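PDB 6J61: flavin-dependent thymidylate synthase, which probably catalyses the reductive methylation of dUMP to dTMP, with methylenetetrahydrofolate as methyl donor and NADPH and bound FAD as reductants. Local coordinates for residues P8-G13 with K71-V76; F66-K71 with A201-E206. All blocks are in the same frame, centred on the assembly; numbering follows the deposited sequence.

Contact 1. Residues P8-G13 with K71-V76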
ATOM      1  N   PRO A   8      15.539  21.753  14.926  1.00 43.39           N
ATOM      2  CA  PRO A   8      16.847  21.121  14.730  1.00 41.67           C
ATOM      3  C   PRO A   8      16.902  19.763  15.416  1.00 39.37           C
ATOM      4  O   PRO A   8      16.300  19.569  16.473  1.00 39.30           O
ATOM      5  CB  PRO A   8      17.825  22.106  15.388  1.00 41.56           C
ATOM      6  CG  PRO A   8      17.062  23.396  15.445  1.00 42.28           C
ATOM      7  CD  PRO A   8      15.658  22.958  15.759  1.00 42.31           C
ATOM      8  N   VAL A   9      17.609  18.824  14.806  1.00 37.50           N
ATOM      9  CA  VAL A   9      17.782  17.511  15.405  1.00 35.70           C
ATOM     10  C   VAL A   9      19.224  17.123  15.173  1.00 35.06           C
ATOM     11  O   VAL A   9      19.775  17.359  14.100  1.00 34.59           O
ATOM     12  CB  VAL A   9      16.879  16.425  14.780  1.00 35.14           C
ATOM     13  CG1 VAL A   9      17.002  15.141  15.609  1.00 31.08           C
ATOM     14  CG2 VAL A   9      15.429  16.901  14.714  1.00 32.28           C
ATOM     15  N   LEU A  10      19.826  16.519  16.184  1.00 35.58           N
ATOM     16  CA  LEU A  10      21.218  16.102  16.123  1.00 35.98           C
ATOM     17  C   LEU A  10      22.100  17.308  15.852  1.00 38.21           C
ATOM     18  O   LEU A  10      21.668  18.452  16.006  1.00 37.12           O
ATOM     19  CB  LEU A  10      21.427  15.039  15.047  1.00 32.99           C
ATOM     20  CG  LEU A  10      20.590  13.773  15.231  1.00 30.94           C
ATOM     21  CD1 LEU A  10      21.062  12.708  14.238  1.00 31.34           C
ATOM     22  CD2 LEU A  10      20.724  13.265  16.654  1.00 30.24           C
ATOM     23  N   ASP A  11      23.333  17.049  15.436  1.00 40.41           N
ATOM     24  CA  ASP A  11      24.271  18.124  15.186  1.00 42.46           C
ATOM     25  C   ASP A  11      23.940  18.981  13.969  1.00 41.60           C
ATOM     26  O   ASP A  11      23.974  20.202  14.055  1.00 41.91           O
ATOM     27  CB  ASP A  11      25.694  17.556  15.091  1.00 45.17           C
ATOM     28  CG  ASP A  11      25.877  16.621  13.912  1.00 50.27           C
ATOM     29  OD1 ASP A  11      24.887  15.972  13.517  1.00 52.21           O
ATOM     30  OD2 ASP A  11      27.009  16.524  13.387  1.00 52.21           O
ATOM     31  N   LYS A  12      23.595  18.361  12.848  1.00 41.74           N
ATOM     32  CA  LYS A  12      23.294  19.137  11.649  1.00 42.28           C
ATOM     33  C   LYS A  12      21.956  18.839  10.952  1.00 41.12           C
ATOM     34  O   LYS A  12      21.708  19.344   9.861  1.00 43.23           O
ATOM     35  CB  LYS A  12      24.427  18.960  10.638  1.00 43.49           C
ATOM     36  CG  LYS A  12      25.823  19.068  11.223  1.00 44.83           C
ATOM     37  CD  LYS A  12      26.883  18.839  10.136  1.00 46.94           C
ATOM     38  CE  LYS A  12      28.321  18.892  10.678  1.00 48.16           C
ATOM     39  NZ  LYS A  12      28.634  17.800  11.640  1.00 45.52           N
ATOM     40  N   GLY A  13      21.095  18.035  11.565  1.00 39.10           N
ATOM     41  CA  GLY A  13      19.829  17.718  10.929  1.00 37.64           C
ATOM     42  C   GLY A  13      18.664  18.626  11.294  1.00 37.23           C
ATOM     43  O   GLY A  13      18.831  19.614  11.997  1.00 37.06           O
ATOM     44  N   LYS A  71      16.337  16.357   7.074  1.00 35.39           N
ATOM     45  CA  LYS A  71      17.766  16.224   6.813  1.00 35.11           C
ATOM     46  C   LYS A  71      18.253  15.277   7.906  1.00 33.99           C
ATOM     47  O   LYS A  71      18.082  15.554   9.097  1.00 32.58           O
ATOM     48  CB  LYS A  71      18.447  17.594   6.936  1.00 37.36           C
ATOM     49  CG  LYS A  71      19.930  17.597   6.614  1.00 38.05           C
ATOM     50  CD  LYS A  71      20.523  18.992   6.696  1.00 37.89           C
ATOM     51  CE  LYS A  71      22.004  18.950   6.338  1.00 40.31           C
ATOM     52  NZ  LYS A  71      22.703  20.240   6.591  1.00 41.90           N
ATOM     53  N   ALA A  72      18.845  14.157   7.510  1.00 34.08           N
ATOM     54  CA  ALA A  72      19.306  13.187   8.488  1.00 34.18           C
ATOM     55  C   ALA A  72      20.374  12.253   7.970  1.00 34.36           C
ATOM     56  O   ALA A  72      20.585  12.131   6.772  1.00 33.56           O
ATOM     57  CB  ALA A  72      18.122  12.364   8.987  1.00 35.17           C
ATOM     58  N   PRO A  73      21.067  11.564   8.889  1.00 35.94           N
ATOM     59  CA  PRO A  73      22.125  10.622   8.516  1.00 35.73           C
ATOM     60  C   PRO A  73      21.494   9.466   7.732  1.00 38.05           C
ATOM     61  O   PRO A  73      20.364   9.056   8.009  1.00 40.52           O
ATOM     62  CB  PRO A  73      22.676  10.173   9.867  1.00 33.24           C
ATOM     63  CG  PRO A  73      22.389  11.334  10.752  1.00 34.38           C
ATOM     64  CD  PRO A  73      21.004  11.727  10.351  1.00 33.17           C
ATOM     65  N   ILE A  74      22.223   8.937   6.761  1.00 37.85           N
ATOM     66  CA  ILE A  74      21.709   7.853   5.958  1.00 36.75           C
ATOM     67  C   ILE A  74      21.201   6.693   6.807  1.00 38.26           C
ATOM     68  O   ILE A  74      20.113   6.174   6.542  1.00 39.60           O
ATOM     69  CB  ILE A  74      22.783   7.370   4.950  1.00 35.68           C
ATOM     70  CG1 ILE A  74      22.962   8.430   3.868  1.00 37.07           C
ATOM     71  CG2 ILE A  74      22.377   6.073   4.295  1.00 33.28           C
ATOM     72  CD1 ILE A  74      24.102   8.136   2.902  1.00 40.36           C
ATOM     73  N   PHE A  75      21.949   6.291   7.835  1.00 37.32           N
ATOM     74  CA  PHE A  75      21.494   5.164   8.651  1.00 37.91           C
ATOM     75  C   PHE A  75      20.163   5.450   9.360  1.00 38.55           C
ATOM     76  O   PHE A  75      19.426   4.533   9.714  1.00 38.59           O
ATOM     77  CB  PHE A  75      22.575   4.709   9.657  1.00 36.77           C
ATOM     78  CG  PHE A  75      22.725   5.599  10.855  1.00 37.28           C
ATOM     79  CD1 PHE A  75      23.344   6.839  10.751  1.00 35.57           C
ATOM     80  CD2 PHE A  75      22.250   5.187  12.095  1.00 37.08           C
ATOM     81  CE1 PHE A  75      23.490   7.655  11.864  1.00 39.08           C
ATOM     82  CE2 PHE A  75      22.391   5.996  13.214  1.00 39.24           C
ATOM     83  CZ  PHE A  75      23.012   7.235  13.101  1.00 38.39           C
ATOM     84  N   VAL A  76      19.845   6.720   9.563  1.00 38.55           N
ATOM     85  CA  VAL A  76      18.567   7.040  10.171  1.00 39.11           C
ATOM     86  C   VAL A  76      17.520   7.005   9.051  1.00 38.28           C
ATOM     87  O   VAL A  76      16.389   6.540   9.249  1.00 39.65           O
ATOM     88  CB  VAL A  76      18.595   8.425  10.833  1.00 38.77           C
ATOM     89  CG1 VAL A  76      17.186   8.880  11.180  1.00 40.54           C
ATOM     90  CG2 VAL A  76      19.422   8.356  12.095  1.00 39.47           C
TER

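Contact 2. Residues F66-K71 with A201-E206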
ATOM      1  N   PHE A  66       0.495  15.371   6.296  1.00 32.36           N
ATOM      2  CA  PHE A  66       1.645  16.216   6.613  1.00 32.96           C
ATOM      3  C   PHE A  66       2.776  15.925   5.625  1.00 32.78           C
ATOM      4  O   PHE A  66       2.973  14.784   5.196  1.00 32.94           O
ATOM      5  CB  PHE A  66       2.148  15.964   8.047  1.00 33.40           C
ATOM      6  CG  PHE A  66       1.247  16.513   9.116  1.00 35.66           C
ATOM      7  CD1 PHE A  66       0.004  15.937   9.374  1.00 35.50           C
ATOM      8  CD2 PHE A  66       1.626  17.631   9.853  1.00 34.72           C
ATOM      9  CE1 PHE A  66      -0.846  16.470  10.352  1.00 34.88           C
ATOM     10  CE2 PHE A  66       0.779  18.166  10.830  1.00 33.59           C
ATOM     11  CZ  PHE A  66      -0.453  17.588  11.079  1.00 32.39           C
ATOM     12  N   LYS A  67       3.509  16.970   5.261  1.00 33.63           N
ATOM     13  CA  LYS A  67       4.625  16.854   4.333  1.00 33.24           C
ATOM     14  C   LYS A  67       5.827  17.550   4.963  1.00 33.52           C
ATOM     15  O   LYS A  67       5.779  18.742   5.243  1.00 35.29           O
ATOM     16  CB  LYS A  67       4.249  17.493   2.992  1.00 30.74           C
ATOM     17  CG  LYS A  67       5.322  17.378   1.924  1.00 34.40           C
ATOM     18  CD  LYS A  67       4.758  17.500   0.501  1.00 34.46           C
ATOM     19  CE  LYS A  67       4.108  18.860   0.230  1.00 35.28           C
ATOM     20  NZ  LYS A  67       3.697  19.007  -1.201  1.00 32.94           N
ATOM     21  N   PHE A  68       6.900  16.802   5.198  1.00 33.47           N
ATOM     22  CA  PHE A  68       8.089  17.375   5.818  1.00 35.09           C
ATOM     23  C   PHE A  68       9.338  17.391   4.940  1.00 35.71           C
ATOM     24  O   PHE A  68       9.447  16.653   3.960  1.00 35.62           O
ATOM     25  CB  PHE A  68       8.449  16.624   7.111  1.00 35.47           C
ATOM     26  CG  PHE A  68       7.341  16.578   8.134  1.00 36.95           C
ATOM     27  CD1 PHE A  68       6.320  15.638   8.036  1.00 35.62           C
ATOM     28  CD2 PHE A  68       7.342  17.451   9.220  1.00 36.33           C
ATOM     29  CE1 PHE A  68       5.322  15.564   9.003  1.00 36.68           C
ATOM     30  CE2 PHE A  68       6.340  17.378  10.193  1.00 36.42           C
ATOM     31  CZ  PHE A  68       5.332  16.432  10.081  1.00 33.23           C
ATOM     32  N   HIS A  69      10.277  18.246   5.332  1.00 36.02           N
ATOM     33  CA  HIS A  69      11.572  18.395   4.684  1.00 35.62           C
ATOM     34  C   HIS A  69      12.496  17.920   5.805  1.00 36.09           C
ATOM     35  O   HIS A  69      12.624  18.579   6.842  1.00 36.73           O
ATOM     36  CB  HIS A  69      11.825  19.870   4.349  1.00 38.74           C
ATOM     37  CG  HIS A  69      13.154  20.139   3.707  1.00 42.71           C
ATOM     38  ND1 HIS A  69      13.561  21.405   3.346  1.00 42.80           N
ATOM     39  CD2 HIS A  69      14.170  19.310   3.368  1.00 44.07           C
ATOM     40  CE1 HIS A  69      14.767  21.345   2.812  1.00 44.26           C
ATOM     41  NE2 HIS A  69      15.160  20.084   2.814  1.00 43.85           N
ATOM     42  N   VAL A  70      13.109  16.757   5.617  1.00 35.05           N
ATOM     43  CA  VAL A  70      13.971  16.187   6.643  1.00 33.78           C
ATOM     44  C   VAL A  70      15.412  16.015   6.187  1.00 35.13           C
ATOM     45  O   VAL A  70      15.683  15.574   5.070  1.00 36.79           O
ATOM     46  CB  VAL A  70      13.446  14.791   7.092  1.00 33.26           C
ATOM     47  CG1 VAL A  70      14.217  14.296   8.329  1.00 30.03           C
ATOM     48  CG2 VAL A  70      11.948  14.857   7.356  1.00 30.63           C
ATOM     49  N   LYS A  71      16.337  16.357   7.074  1.00 35.39           N
ATOM     50  CA  LYS A  71      17.766  16.224   6.813  1.00 35.11           C
ATOM     51  C   LYS A  71      18.253  15.277   7.906  1.00 33.99           C
ATOM     52  O   LYS A  71      18.082  15.554   9.097  1.00 32.58           O
ATOM     53  CB  LYS A  71      18.447  17.594   6.936  1.00 37.36           C
ATOM     54  CG  LYS A  71      19.930  17.597   6.614  1.00 38.05           C
ATOM     55  CD  LYS A  71      20.523  18.992   6.696  1.00 37.89           C
ATOM     56  CE  LYS A  71      22.004  18.950   6.338  1.00 40.31           C
ATOM     57  NZ  LYS A  71      22.703  20.240   6.591  1.00 41.90           N
ATOM     58  N   ALA A 201       6.587  14.744  16.490  1.00 38.60           N
ATOM     59  CA  ALA A 201       5.516  14.673  17.473  1.00 38.79           C
ATOM     60  C   ALA A 201       5.164  16.090  17.926  1.00 38.94           C
ATOM     61  O   ALA A 201       3.985  16.464  18.018  1.00 38.59           O
ATOM     62  CB  ALA A 201       5.964  13.831  18.659  1.00 38.27           C
ATOM     63  N   GLU A 202       6.192  16.883  18.194  1.00 37.80           N
ATOM     64  CA  GLU A 202       5.970  18.251  18.626  1.00 41.29           C
ATOM     65  C   GLU A 202       5.148  19.025  17.596  1.00 41.61           C
ATOM     66  O   GLU A 202       4.180  19.704  17.942  1.00 43.51           O
ATOM     67  CB  GLU A 202       7.303  18.958  18.853  1.00 42.69           C
ATOM     68  CG  GLU A 202       7.229  20.033  19.904  1.00 48.78           C
ATOM     69  CD  GLU A 202       6.830  19.479  21.263  1.00 52.22           C
ATOM     70  OE1 GLU A 202       7.590  18.647  21.814  1.00 51.68           O
ATOM     71  OE2 GLU A 202       5.754  19.873  21.772  1.00 54.31           O
ATOM     72  N   ILE A 203       5.519  18.914  16.326  1.00 40.54           N
ATOM     73  CA  ILE A 203       4.795  19.631  15.292  1.00 39.67           C
ATOM     74  C   ILE A 203       3.358  19.157  15.186  1.00 40.95           C
ATOM     75  O   ILE A 203       2.454  19.963  15.006  1.00 42.68           O
ATOM     76  CB  ILE A 203       5.472  19.486  13.914  1.00 37.74           C
ATOM     77  CG1 ILE A 203       6.896  20.017  13.977  1.00 35.12           C
ATOM     78  CG2 ILE A 203       4.706  20.275  12.870  1.00 34.45           C
ATOM     79  CD1 ILE A 203       7.665  19.794  12.705  1.00 38.55           C
ATOM     80  N   VAL A 204       3.139  17.854  15.305  1.00 40.49           N
ATOM     81  CA  VAL A 204       1.786  17.323  15.203  1.00 40.35           C
ATOM     82  C   VAL A 204       0.933  17.754  16.400  1.00 39.87           C
ATOM     83  O   VAL A 204      -0.240  18.110  16.244  1.00 37.90           O
ATOM     84  CB  VAL A 204       1.812  15.768  15.064  1.00 40.62           C
ATOM     85  CG1 VAL A 204       0.407  15.192  15.121  1.00 40.81           C
ATOM     86  CG2 VAL A 204       2.449  15.389  13.738  1.00 39.72           C
ATOM     87  N   LYS A 205       1.530  17.745  17.588  1.00 40.33           N
ATOM     88  CA  LYS A 205       0.819  18.149  18.797  1.00 41.83           C
ATOM     89  C   LYS A 205       0.240  19.563  18.671  1.00 41.95           C
ATOM     90  O   LYS A 205      -0.897  19.809  19.069  1.00 42.11           O
ATOM     91  CB  LYS A 205       1.748  18.068  20.001  1.00 42.05           C
ATOM     92  CG  LYS A 205       1.083  18.409  21.314  1.00 45.79           C
ATOM     93  CD  LYS A 205       2.060  18.218  22.475  1.00 50.33           C
ATOM     94  CE  LYS A 205       1.430  18.574  23.822  1.00 51.78           C
ATOM     95  NZ  LYS A 205       2.346  18.265  24.968  1.00 54.56           N
ATOM     96  N   GLU A 206       1.010  20.490  18.110  1.00 41.69           N
ATOM     97  CA  GLU A 206       0.517  21.854  17.931  1.00 42.83           C
ATOM     98  C   GLU A 206      -0.520  21.974  16.812  1.00 40.97           C
ATOM     99  O   GLU A 206      -1.486  22.717  16.947  1.00 39.84           O
ATOM    100  CB  GLU A 206       1.675  22.816  17.643  1.00 46.39           C
ATOM    101  CG  GLU A 206       2.185  23.595  18.870  1.00 53.18           C
ATOM    102  CD  GLU A 206       1.257  24.742  19.295  1.00 55.35           C
ATOM    103  OE1 GLU A 206       1.093  25.709  18.514  1.00 58.17           O
ATOM    104  OE2 GLU A 206       0.694  24.682  20.411  1.00 55.86           O
TER

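Contact 1. Residues P8-G13 with K71-V76
Lys71 lays its aliphatic chain alongside the backbone carbonyl of Lys12. With CG anti to the backbone N (chi1 -177°) and every later torsion extended, the chain leaves strand 65-73 as a straight rod; its CD lies 3.4 Å from Lys12 O, while the ammonium group passes on to a salt bridge with Glu101. Lysine suits the place because its methylenes can line a backbone while its charge travels outward. The neighbouring strand comes in close where Gly13 CA stands 3.3 Å from Lys71 O, an oxygen that also accepts a hydrogen bond from Tyr196; any side chain on Gly13 would press against it. Further along, Leu10 CD1 rests 4.0 Å from both CG and CD of Pro73, the N-cap residue of helix 74-80, a branched apolar end against the hydrocarbon of a proline ring. Within the turn joining strands 6-9 and 13-21, Lys12 NZ meets Asp11 OD2 at 2.7 Å from above the carboxylate plane. Were Lys71 an alanine, Glu101 would probably lose its cationic mate and Lys12 O its hydrocarbon neighbour. No hydrogen bond crosses between the segments; they meet through hydrocarbon and close backbone approach, while the charges of Lys71 and Lys12 are paired elsewhere, with Glu101 and Asp11.

Contact 2. Residues F66-K71 with A201-E206
Helix 191-207 packs across one face of the antiparallel sheet, and here it meets the central strand 65-73. Phe66 and Phe68, two positions apart and thus on the same side of the strand, both point their CB toward the helix, where the consecutive residues Ile203 and Val204 receive their rings differently. Ile203 CD1 comes at the rim of the Phe68 ring, in its plane, 3.7 Å from CE2; the two side chains run antiparallel past one another. That methyl gets there because CG1 is anti to the carbonyl carbon (chi1 -59°) and CD1 continues the chain outward (chi2 175°). Val204 CG2 instead sits over one face of the Phe66 ring, 4.4 Å from CE2. Branched aliphatic residues suit the helix, offering methyls to flat rings long enough to bridge the gap from the strand. Leu177 of helix 174-184 touches both Phe66 and Val204, and Val204 also meets Leu174, predicted to belong to the FAD site. On the sheet's other face, Lys67 and His69 reach a third subunit. All four touching side chains are apolar and buried, so helix and strand are held here by van der Waals packing and the hydrophobic effect, with no hydrogen bond between the segments.

From the N terminus, the hairpin turn at 8-13 comes first, and contact 1 closes a loop of 57 intervening residues, which holds helices 24-32 and 42-54, when 71-76 returns to it. Contact 2 starts just before that return, on the same strand 65-73, and closes a far longer loop of 129 residues, which includes the ThyX motif, at helix 191-207. The segments therefore alternate along the chain and the two closures cross instead of nesting. Lys71 belongs to both ranges but touches its opposite segment only in contact 1. With centres about 14 Å apart, the contacts tie one strand to the N-terminal hairpin at its end and to a covering helix farther back.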